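Old Yellow Enzyme (PDB 6AGZ) probably catalyses the asymmetric reduction of enone compounds with a flavin mononucleotide cofactor bound in a TIM barrel, as an old yellow enzyme of yeast. Local coordinates at residues A132-Y137 with N203-K208; G211-R216 with I259-Y264; T347-L352 with L360-Y365. All coordinates share one frame; numbering follows the deposited sequence.

Interaction 1 (A132-Y137 with N203-K208); sequences APSALY and NKRTDK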
loop_
_atom_site.group_PDB
_atom_site.type_symbol
_atom_site.label_atom_id
_atom_site.label_comp_id
_atom_site.label_asym_id
_atom_site.label_seq_id
_atom_site.Cartn_x
_atom_site.Cartn_y
_atom_site.Cartn_z
ATOM N N ALA A 132 -16.051 -21.406 -8.373
ATOM C CA ALA A 132 -15.608 -20.247 -7.609
ATOM C C ALA A 132 -14.569 -20.721 -6.593
ATOM O O ALA A 132 -14.464 -21.926 -6.336
ATOM C CB ALA A 132 -16.788 -19.563 -6.897
ATOM N N PRO A 133 -13.782 -19.802 -6.019
ATOM C CA PRO A 133 -12.865 -20.222 -4.945
ATOM C C PRO A 133 -13.585 -20.843 -3.762
ATOM O O PRO A 133 -13.133 -21.865 -3.229
ATOM C CB PRO A 133 -12.148 -18.917 -4.561
ATOM C CG PRO A 133 -13.024 -17.824 -5.082
ATOM C CD PRO A 133 -13.623 -18.374 -6.339
ATOM N N SER A 134 -14.702 -20.257 -3.341
ATOM C CA SER A 134 -15.531 -20.811 -2.284
ATOM C C SER A 134 -16.979 -20.839 -2.750
ATOM O O SER A 134 -17.382 -20.083 -3.638
ATOM C CB SER A 134 -15.403 -20.006 -0.983
ATOM O OG SER A 134 -14.067 -20.012 -0.511
ATOM N N ALA A 135 -17.765 -21.724 -2.136
ATOM C CA ALA A 135 -19.166 -21.916 -2.514
ATOM C C ALA A 135 -20.005 -20.765 -1.958
ATOM O O ALA A 135 -20.786 -20.907 -1.014
ATOM C CB ALA A 135 -19.671 -23.268 -2.030
ATOM N N LEU A 136 -19.830 -19.599 -2.575
ATOM C CA LEU A 136 -20.509 -18.381 -2.166
ATOM C C LEU A 136 -20.963 -17.619 -3.402
ATOM O O LEU A 136 -20.264 -17.598 -4.418
ATOM C CB LEU A 136 -19.600 -17.486 -1.313
ATOM C CG LEU A 136 -19.013 -18.077 -0.030
ATOM C CD1 LEU A 136 -18.013 -17.112 0.580
ATOM C CD2 LEU A 136 -20.113 -18.411 0.967
ATOM N N TYR A 137 -22.137 -17.004 -3.309
ATOM C CA TYR A 137 -22.667 -16.156 -4.365
ATOM C C TYR A 137 -22.421 -14.693 -4.020
ATOM O O TYR A 137 -22.310 -14.326 -2.849
ATOM C CB TYR A 137 -24.165 -16.401 -4.564
ATOM C CG TYR A 137 -24.523 -17.840 -4.855
ATOM C CD1 TYR A 137 -24.532 -18.324 -6.157
ATOM C CD2 TYR A 137 -24.858 -18.715 -3.829
ATOM C CE1 TYR A 137 -24.860 -19.638 -6.429
ATOM C CE2 TYR A 137 -25.188 -20.032 -4.091
ATOM C CZ TYR A 137 -25.189 -20.487 -5.393
ATOM O OH TYR A 137 -25.516 -21.798 -5.660
ATOM N N ASN A 203 -13.150 -15.493 -1.001
ATOM C CA ASN A 203 -12.228 -16.606 -0.795
ATOM C C ASN A 203 -12.195 -16.963 0.688
ATOM O O ASN A 203 -11.589 -16.248 1.493
ATOM C CB ASN A 203 -10.832 -16.250 -1.307
ATOM C CG ASN A 203 -9.891 -17.443 -1.330
ATOM O OD1 ASN A 203 -10.155 -18.472 -0.712
ATOM N ND2 ASN A 203 -8.783 -17.307 -2.052
ATOM N N LYS A 204 -12.839 -18.077 1.041
ATOM C CA LYS A 204 -12.765 -18.639 2.383
ATOM C C LYS A 204 -11.930 -19.911 2.429
ATOM O O LYS A 204 -11.999 -20.649 3.417
ATOM C CB LYS A 204 -14.168 -18.926 2.924
ATOM C CG LYS A 204 -15.175 -17.814 2.701
ATOM C CD LYS A 204 -14.783 -16.536 3.419
ATOM C CE LYS A 204 -15.806 -15.440 3.165
ATOM N NZ LYS A 204 -15.365 -14.124 3.702
ATOM N N ARG A 205 -11.156 -20.191 1.380
ATOM C CA ARG A 205 -10.410 -21.439 1.305
ATOM C C ARG A 205 -9.389 -21.533 2.432
ATOM O O ARG A 205 -8.844 -20.528 2.897
ATOM C CB ARG A 205 -9.701 -21.557 -0.046
ATOM C CG ARG A 205 -10.636 -21.550 -1.245
ATOM C CD ARG A 205 -9.866 -21.663 -2.551
ATOM N NE ARG A 205 -9.338 -23.008 -2.759
ATOM C CZ ARG A 205 -9.990 -23.973 -3.398
ATOM N NH1 ARG A 205 -11.198 -23.741 -3.895
ATOM N NH2 ARG A 205 -9.437 -25.170 -3.541
ATOM N N THR A 206 -9.133 -22.764 2.872
ATOM C CA THR A 206 -8.173 -23.035 3.932
ATOM C C THR A 206 -6.964 -23.819 3.438
ATOM O O THR A 206 -6.125 -24.223 4.251
ATOM C CB THR A 206 -8.851 -23.776 5.087
ATOM O OG1 THR A 206 -9.513 -24.943 4.586
ATOM C CG2 THR A 206 -9.868 -22.873 5.773
ATOM N N ASP A 207 -6.855 -24.050 2.132
ATOM C CA ASP A 207 -5.645 -24.611 1.553
ATOM C C ASP A 207 -4.711 -23.465 1.165
ATOM O O ASP A 207 -4.904 -22.316 1.571
ATOM C CB ASP A 207 -5.977 -25.537 0.380
ATOM C CG ASP A 207 -6.729 -24.839 -0.746
ATOM O OD1 ASP A 207 -6.812 -23.592 -0.756
ATOM O OD2 ASP A 207 -7.234 -25.552 -1.638
ATOM N N LYS A 208 -3.679 -23.763 0.376
ATOM C CA LYS A 208 -2.687 -22.746 0.043
ATOM C C LYS A 208 -3.198 -21.691 -0.934
ATOM O O LYS A 208 -2.424 -20.801 -1.304
ATOM C CB LYS A 208 -1.428 -23.406 -0.523
ATOM C CG LYS A 208 -1.602 -24.029 -1.895
ATOM C CD LYS A 208 -0.249 -24.371 -2.497
ATOM C CE LYS A 208 -0.386 -25.054 -3.847
ATOM N NZ LYS A 208 0.949 -25.305 -4.462
#
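The guanidinium of Arg205 meets Pro133 edge-on: NH1 donates to Pro133 O at 2.8 Å, the acceptor lying 17° out of the guanidinium plane. That oxygen is approached in its carbonyl plane, on a lone pair. Another part of the same group, NE with NH2, takes Asp207 side-on, one nitrogen to each carboxylate oxygen, with NH2 2.9 Å from OD2 in a salt bridge. Held in this way, with Met156 O as a further partner of NH1, the guanidinium is probably fixed in rotation. The chain bends at chi3 (73°), which sets NH1 beside Pro133 O, while CD packs 4.1 Å from Pro133 CB. The amide of Asn203 is spent on backbone atoms: its OD1 accepts from Arg205 N at 2.9 Å, forming an Asx turn, and its ND2 donates to Tyr209 O and Phe197 O.

Ser134 OG, anti to its own carbonyl carbon, accepts from Lys204 N at 2.8 Å. Beyond it, Leu136 CD1 lies across the aliphatic part of Lys204, 3.6 Å from CG, the two side chains crossing at about a right angle; Lys204 NZ goes on to Thr200 O.

Two long excursions of a TIM barrel are joined here, the one following strand 106-112 and the one following strand 183-187.

Interaction 2 (G211-R216 with I259-Y264); sequences GSIENR and IAQFGY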
loop_
_atom_site.group_PDB
_atom_site.type_symbol
_atom_site.label_atom_id
_atom_site.label_comp_id
_atom_site.label_asym_id
_atom_site.label_seq_id
_atom_site.Cartn_x
_atom_site.Cartn_y
_atom_site.Cartn_z
ATOM N N GLY A 211 -6.672 -17.832 2.767
ATOM C CA GLY A 211 -6.310 -17.685 4.160
ATOM C C GLY A 211 -5.182 -16.720 4.451
ATOM O O GLY A 211 -4.866 -16.506 5.627
ATOM N N SER A 212 -4.564 -16.135 3.429
ATOM C CA SER A 212 -3.541 -15.120 3.641
ATOM C C SER A 212 -3.406 -14.305 2.364
ATOM O O SER A 212 -3.991 -14.635 1.328
ATOM C CB SER A 212 -2.198 -15.742 4.041
ATOM O OG SER A 212 -1.579 -16.384 2.940
ATOM N N ILE A 213 -2.628 -13.225 2.455
ATOM C CA ILE A 213 -2.370 -12.402 1.277
ATOM C C ILE A 213 -1.626 -13.209 0.222
ATOM O O ILE A 213 -2.004 -13.224 -0.955
ATOM C CB ILE A 213 -1.591 -11.135 1.669
ATOM C CG1 ILE A 213 -2.410 -10.283 2.638
ATOM C CG2 ILE A 213 -1.225 -10.337 0.435
ATOM C CD1 ILE A 213 -1.656 -9.093 3.172
ATOM N N GLU A 214 -0.554 -13.891 0.632
ATOM C CA GLU A 214 0.205 -14.717 -0.302
ATOM C C GLU A 214 -0.666 -15.812 -0.906
ATOM O O GLU A 214 -0.566 -16.107 -2.102
ATOM C CB GLU A 214 1.419 -15.329 0.402
ATOM C CG GLU A 214 2.441 -14.319 0.915
ATOM C CD GLU A 214 2.051 -13.684 2.240
ATOM O OE1 GLU A 214 0.960 -13.999 2.761
ATOM O OE2 GLU A 214 2.842 -12.872 2.765
ATOM N N ASN A 215 -1.532 -16.422 -0.095
ATOM C CA ASN A 215 -2.363 -17.517 -0.584
ATOM C C ASN A 215 -3.460 -17.017 -1.516
ATOM O O ASN A 215 -3.765 -17.664 -2.524
ATOM C CB ASN A 215 -2.964 -18.282 0.593
ATOM C CG ASN A 215 -1.934 -19.108 1.335
ATOM O OD1 ASN A 215 -0.740 -19.044 1.038
ATOM N ND2 ASN A 215 -2.389 -19.888 2.307
ATOM N N ARG A 216 -4.073 -15.875 -1.194
ATOM C CA ARG A 216 -5.139 -15.352 -2.043
ATOM C C ARG A 216 -4.609 -14.882 -3.391
ATOM O O ARG A 216 -5.322 -14.959 -4.397
ATOM C CB ARG A 216 -5.873 -14.213 -1.335
ATOM C CG ARG A 216 -6.837 -14.676 -0.256
ATOM C CD ARG A 216 -7.621 -13.510 0.323
ATOM N NE ARG A 216 -6.762 -12.571 1.035
ATOM C CZ ARG A 216 -6.497 -12.644 2.336
ATOM N NH1 ARG A 216 -5.704 -11.746 2.905
ATOM N NH2 ARG A 216 -7.029 -13.614 3.066
ATOM N N ILE A 259 -4.802 -2.175 -0.253
ATOM C CA ILE A 259 -3.445 -1.662 -0.421
ATOM C C ILE A 259 -2.424 -2.716 -0.012
ATOM O O ILE A 259 -1.345 -2.817 -0.610
ATOM C CB ILE A 259 -3.275 -0.345 0.366
ATOM C CG1 ILE A 259 -4.073 0.775 -0.308
ATOM C CG2 ILE A 259 -1.810 0.046 0.477
ATOM C CD1 ILE A 259 -4.006 2.104 0.416
ATOM N N ALA A 260 -2.751 -3.535 0.989
ATOM C CA ALA A 260 -1.854 -4.604 1.415
ATOM C C ALA A 260 -1.887 -5.784 0.452
ATOM O O ALA A 260 -0.839 -6.272 0.018
ATOM C CB ALA A 260 -2.219 -5.063 2.828
ATOM N N GLN A 261 -3.086 -6.264 0.125
ATOM C CA GLN A 261 -3.235 -7.413 -0.764
ATOM C C GLN A 261 -2.677 -7.111 -2.153
ATOM O O GLN A 261 -1.722 -7.751 -2.619
ATOM C CB GLN A 261 -4.716 -7.792 -0.836
ATOM C CG GLN A 261 -5.047 -8.986 -1.702
ATOM C CD GLN A 261 -4.592 -10.298 -1.099
ATOM O OE1 GLN A 261 -5.112 -10.739 -0.073
ATOM N NE2 GLN A 261 -3.630 -10.940 -1.747
ATOM N N PHE A 262 -3.259 -6.114 -2.820
ATOM C CA PHE A 262 -2.796 -5.742 -4.151
ATOM C C PHE A 262 -1.425 -5.085 -4.106
ATOM O O PHE A 262 -0.688 -5.130 -5.096
ATOM C CB PHE A 262 -3.818 -4.823 -4.816
ATOM C CG PHE A 262 -5.152 -5.473 -5.040
ATOM C CD1 PHE A 262 -5.445 -6.076 -6.250
ATOM C CD2 PHE A 262 -6.106 -5.497 -4.034
ATOM C CE1 PHE A 262 -6.670 -6.683 -6.459
ATOM C CE2 PHE A 262 -7.332 -6.102 -4.237
ATOM C CZ PHE A 262 -7.614 -6.695 -5.451
ATOM N N GLY A 263 -1.068 -4.466 -2.980
ATOM C CA GLY A 263 0.305 -4.021 -2.803
ATOM C C GLY A 263 1.286 -5.174 -2.874
ATOM O O GLY A 263 2.354 -5.063 -3.487
ATOM N N TYR A 264 0.932 -6.306 -2.260
ATOM C CA TYR A 264 1.767 -7.498 -2.363
ATOM C C TYR A 264 1.789 -8.034 -3.787
ATOM O O TYR A 264 2.844 -8.455 -4.276
ATOM C CB TYR A 264 1.281 -8.574 -1.393
ATOM C CG TYR A 264 1.851 -9.950 -1.673
ATOM C CD1 TYR A 264 3.111 -10.311 -1.211
ATOM C CD2 TYR A 264 1.128 -10.889 -2.400
ATOM C CE1 TYR A 264 3.635 -11.566 -1.467
ATOM C CE2 TYR A 264 1.644 -12.143 -2.663
ATOM C CZ TYR A 264 2.895 -12.478 -2.194
ATOM O OH TYR A 264 3.408 -13.727 -2.454
HETATM O O HOH W 1 1.776 -15.504 -3.476
#
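Gln261 holds the segment 211-216 with both ends of its amide. NE2 donates to Ile213 O at 2.9 Å, a fairly straight bond (158° at the hydrogen) with the acceptor in the amide plane. OE1 accepts from Arg216 NE at 2.7 Å, in the guanidinium plane, and more weakly from NH1; the amide and guanidinium planes stand 81° apart. The glutamine reaches this position because CG is anti to the backbone N and the chain then bends at chi2 (71°), carrying the amide to the first turn of helix 213-216. Ser212 O lies over the centre of one face of the Arg216 guanidinium. Ser212 is also the N-cap of that turn, its OG accepting from Asn215 N at 3.0 Å.

In the TIM barrel the short helix 213-216 precedes helix 218-231 in the connection after strand 183-187, and helix 258-274 follows the next strand, 236-240, so the contact joins two consecutive beta-alpha units on the outside of the barrel.

A water links the segments as well, donating to Glu214 O and lying 2.6 Å from Tyr264 OH, in the plane of the ring.

Apolar contact centres on Ile213. Its CG2 packs 3.6 Å from Tyr264 CB and next to the ring, and its CD1 reaches Ala260 CB at 4.1 Å. Glu214 crosses the tyrosine at about a right angle, with CG 3.6 Å from CZ.

The Glu214 carboxylate turns to the second subunit: OE2 accepts from Ile213 N of that chain, and the reciprocal bond is made too, while OE1 comes close to Glu214 OE1 of the second subunit, like charge to like. Ala260 also packs on Gly263 of the second subunit, and Ile259 on its counterpart there.

Interaction 3 (T347-L352 with L360-Y365); sequences TSNPDL and LPLTPY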
loop_
_atom_site.group_PDB
_atom_site.type_symbol
_atom_site.label_atom_id
_atom_site.label_comp_id
_atom_site.label_asym_id
_atom_site.label_seq_id
_atom_site.Cartn_x
_atom_site.Cartn_y
_atom_site.Cartn_z
ATOM N N THR A 347 -16.108 3.552 -28.002
ATOM C CA THR A 347 -17.209 2.807 -28.606
ATOM C C THR A 347 -17.986 3.668 -29.594
ATOM O O THR A 347 -18.421 3.180 -30.644
ATOM C CB THR A 347 -18.144 2.272 -27.520
ATOM O OG1 THR A 347 -18.772 3.368 -26.841
ATOM C CG2 THR A 347 -17.369 1.433 -26.513
ATOM N N SER A 348 -18.176 4.948 -29.277
ATOM C CA SER A 348 -18.964 5.850 -30.105
ATOM C C SER A 348 -18.108 6.729 -31.006
ATOM O O SER A 348 -18.655 7.509 -31.793
ATOM C CB SER A 348 -19.855 6.729 -29.224
ATOM O OG SER A 348 -19.082 7.518 -28.336
ATOM N N ASN A 349 -16.783 6.626 -30.910
ATOM C CA ASN A 349 -15.859 7.411 -31.724
ATOM C C ASN A 349 -14.824 6.471 -32.320
ATOM O O ASN A 349 -13.765 6.238 -31.719
ATOM C CB ASN A 349 -15.192 8.513 -30.902
ATOM C CG ASN A 349 -16.189 9.501 -30.330
ATOM O OD1 ASN A 349 -16.788 9.271 -29.278
ATOM N ND2 ASN A 349 -16.370 10.615 -31.029
ATOM N N PRO A 350 -15.096 5.901 -33.499
ATOM C CA PRO A 350 -14.102 5.023 -34.131
ATOM C C PRO A 350 -12.822 5.744 -34.510
ATOM O O PRO A 350 -11.767 5.102 -34.594
ATOM C CB PRO A 350 -14.837 4.487 -35.369
ATOM C CG PRO A 350 -15.882 5.505 -35.661
ATOM C CD PRO A 350 -16.314 6.035 -34.316
ATOM N N ASP A 351 -12.878 7.057 -34.739
ATOM C CA ASP A 351 -11.699 7.864 -35.026
ATOM C C ASP A 351 -11.263 8.692 -33.820
ATOM O O ASP A 351 -10.776 9.815 -33.980
ATOM C CB ASP A 351 -11.963 8.764 -36.233
ATOM C CG ASP A 351 -13.174 9.654 -36.042
ATOM O OD1 ASP A 351 -13.987 9.362 -35.140
ATOM O OD2 ASP A 351 -13.314 10.644 -36.791
ATOM N N LEU A 352 -11.433 8.154 -32.614
ATOM C CA LEU A 352 -11.059 8.872 -31.398
ATOM C C LEU A 352 -9.606 9.336 -31.365
ATOM O O LEU A 352 -9.362 10.453 -30.875
ATOM C CB LEU A 352 -11.365 7.996 -30.171
ATOM C CG LEU A 352 -11.093 8.632 -28.803
ATOM C CD1 LEU A 352 -12.089 9.750 -28.539
ATOM C CD2 LEU A 352 -11.135 7.598 -27.686
ATOM N N LEU A 360 -11.030 17.733 -31.594
ATOM C CA LEU A 360 -12.338 17.823 -32.228
ATOM C C LEU A 360 -13.412 17.208 -31.336
ATOM O O LEU A 360 -13.144 16.229 -30.637
ATOM C CB LEU A 360 -12.324 17.122 -33.586
ATOM C CG LEU A 360 -11.192 17.564 -34.526
ATOM C CD1 LEU A 360 -10.964 16.562 -35.657
ATOM C CD2 LEU A 360 -11.448 18.960 -35.094
ATOM N N PRO A 361 -14.623 17.770 -31.347
ATOM C CA PRO A 361 -15.661 17.304 -30.420
ATOM C C PRO A 361 -15.983 15.828 -30.607
ATOM O O PRO A 361 -15.949 15.291 -31.717
ATOM C CB PRO A 361 -16.869 18.187 -30.759
ATOM C CG PRO A 361 -16.587 18.725 -32.125
ATOM C CD PRO A 361 -15.100 18.884 -32.183
ATOM N N LEU A 362 -16.302 15.177 -29.493
ATOM C CA LEU A 362 -16.555 13.746 -29.451
ATOM C C LEU A 362 -18.048 13.459 -29.544
ATOM O O LEU A 362 -18.883 14.237 -29.073
ATOM C CB LEU A 362 -15.992 13.133 -28.163
ATOM C CG LEU A 362 -14.511 12.743 -28.063
ATOM C CD1 LEU A 362 -13.584 13.821 -28.598
ATOM C CD2 LEU A 362 -14.157 12.419 -26.618
ATOM N N THR A 363 -18.371 12.331 -30.156
ATOM C CA THR A 363 -19.742 11.846 -30.201
ATOM C C THR A 363 -20.102 11.212 -28.862
ATOM O O THR A 363 -19.352 10.364 -28.366
ATOM C CB THR A 363 -19.916 10.821 -31.319
ATOM O OG1 THR A 363 -19.544 11.408 -32.573
ATOM C CG2 THR A 363 -21.361 10.344 -31.391
ATOM N N PRO A 364 -21.216 11.605 -28.247
ATOM C CA PRO A 364 -21.619 10.976 -26.983
ATOM C C PRO A 364 -21.836 9.480 -27.156
ATOM O O PRO A 364 -22.349 9.022 -28.179
ATOM C CB PRO A 364 -22.924 11.698 -26.630
ATOM C CG PRO A 364 -22.840 13.010 -27.350
ATOM C CD PRO A 364 -22.101 12.719 -28.624
ATOM N N TYR A 365 -21.427 8.717 -26.147
ATOM C CA TYR A 365 -21.655 7.282 -26.182
ATOM C C TYR A 365 -23.070 6.959 -25.710
ATOM O O TYR A 365 -23.726 7.753 -25.031
ATOM C CB TYR A 365 -20.618 6.543 -25.333
ATOM C CG TYR A 365 -20.537 6.985 -23.888
ATOM C CD1 TYR A 365 -21.411 6.478 -22.935
ATOM C CD2 TYR A 365 -19.572 7.895 -23.473
ATOM C CE1 TYR A 365 -21.336 6.873 -21.613
ATOM C CE2 TYR A 365 -19.489 8.295 -22.152
ATOM C CZ TYR A 365 -20.374 7.781 -21.227
ATOM O OH TYR A 365 -20.296 8.174 -19.911
HETATM O O HOH W 2 -19.327 9.046 -34.045
#
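Ser348 and Tyr365 bring the two backbones closest, with their CA atoms 5.0 Å apart. The segment 347-352 starts in the weakly bonded last part of helix 344-348 and folds through a type I beta turn from Asn349 to Leu352, closed by Leu352 N donating to Asn349 O at 3.1 Å. The segment 360-365 has no helix or strand and runs extended past it, with proline at 361 and 364.

Ser348 OG takes the crowded position between its own backbone N and carbonyl carbon (chi1 60°). From there it donates to Thr363 O at 2.9 Å, above the carbonyl plane by 42° and therefore not on a lone pair. The serine CB lies 3.5 Å from Pro364 O, and its OG lies at the same distance from Tyr365 CB; the tyrosine ring turns outward from the contact to stack edge-to-face with Tyr345. The side chain of Asn349 reaches across to the Thr363 backbone, its CG 3.6 Å from Thr363 N.

A water lies within hydrogen-bonding distance of both Ser348 O and Thr363 OG1, which also pairs with Arg355 NH1. At the other end, Leu352 CD1 touches Leu362 CG at 3.9 Å, a purely apolar contact; the leucine of the turn packs on Phe346, and Leu362 on Tyr345 and Leu320.

The Thr347 side chain is about 6 Å from the bound flavin mononucleotide. Helix 344-348, just after the last barrel strand, 338-341, probably corresponds to the extra helix that FMN-binding TIM barrels carry at this point, and the chain returning after helix 352-358 packs against it.

How the interactions relate
Interactions 1 and 2 adjoin on one side of the barrel, their centres 15 Å apart. The chain between their segments is short: 203-208 leads into 211-216, and Lys208 O packs 3.2 Å from Asn215 CG while Asn203 ND2 lies 3.7 Å from Arg216 CG. Together they tie the connection after strand 183-187 to its neighbours in both directions, and interaction 2 continues into the contact with the second subunit. Interaction 3 sits across the chain's centre, its own centre 42 Å from that of interaction 1 and 39 Å from that of interaction 2. It lies near the bound flavin mononucleotide, the Thr347 side chain being about 6 Å away.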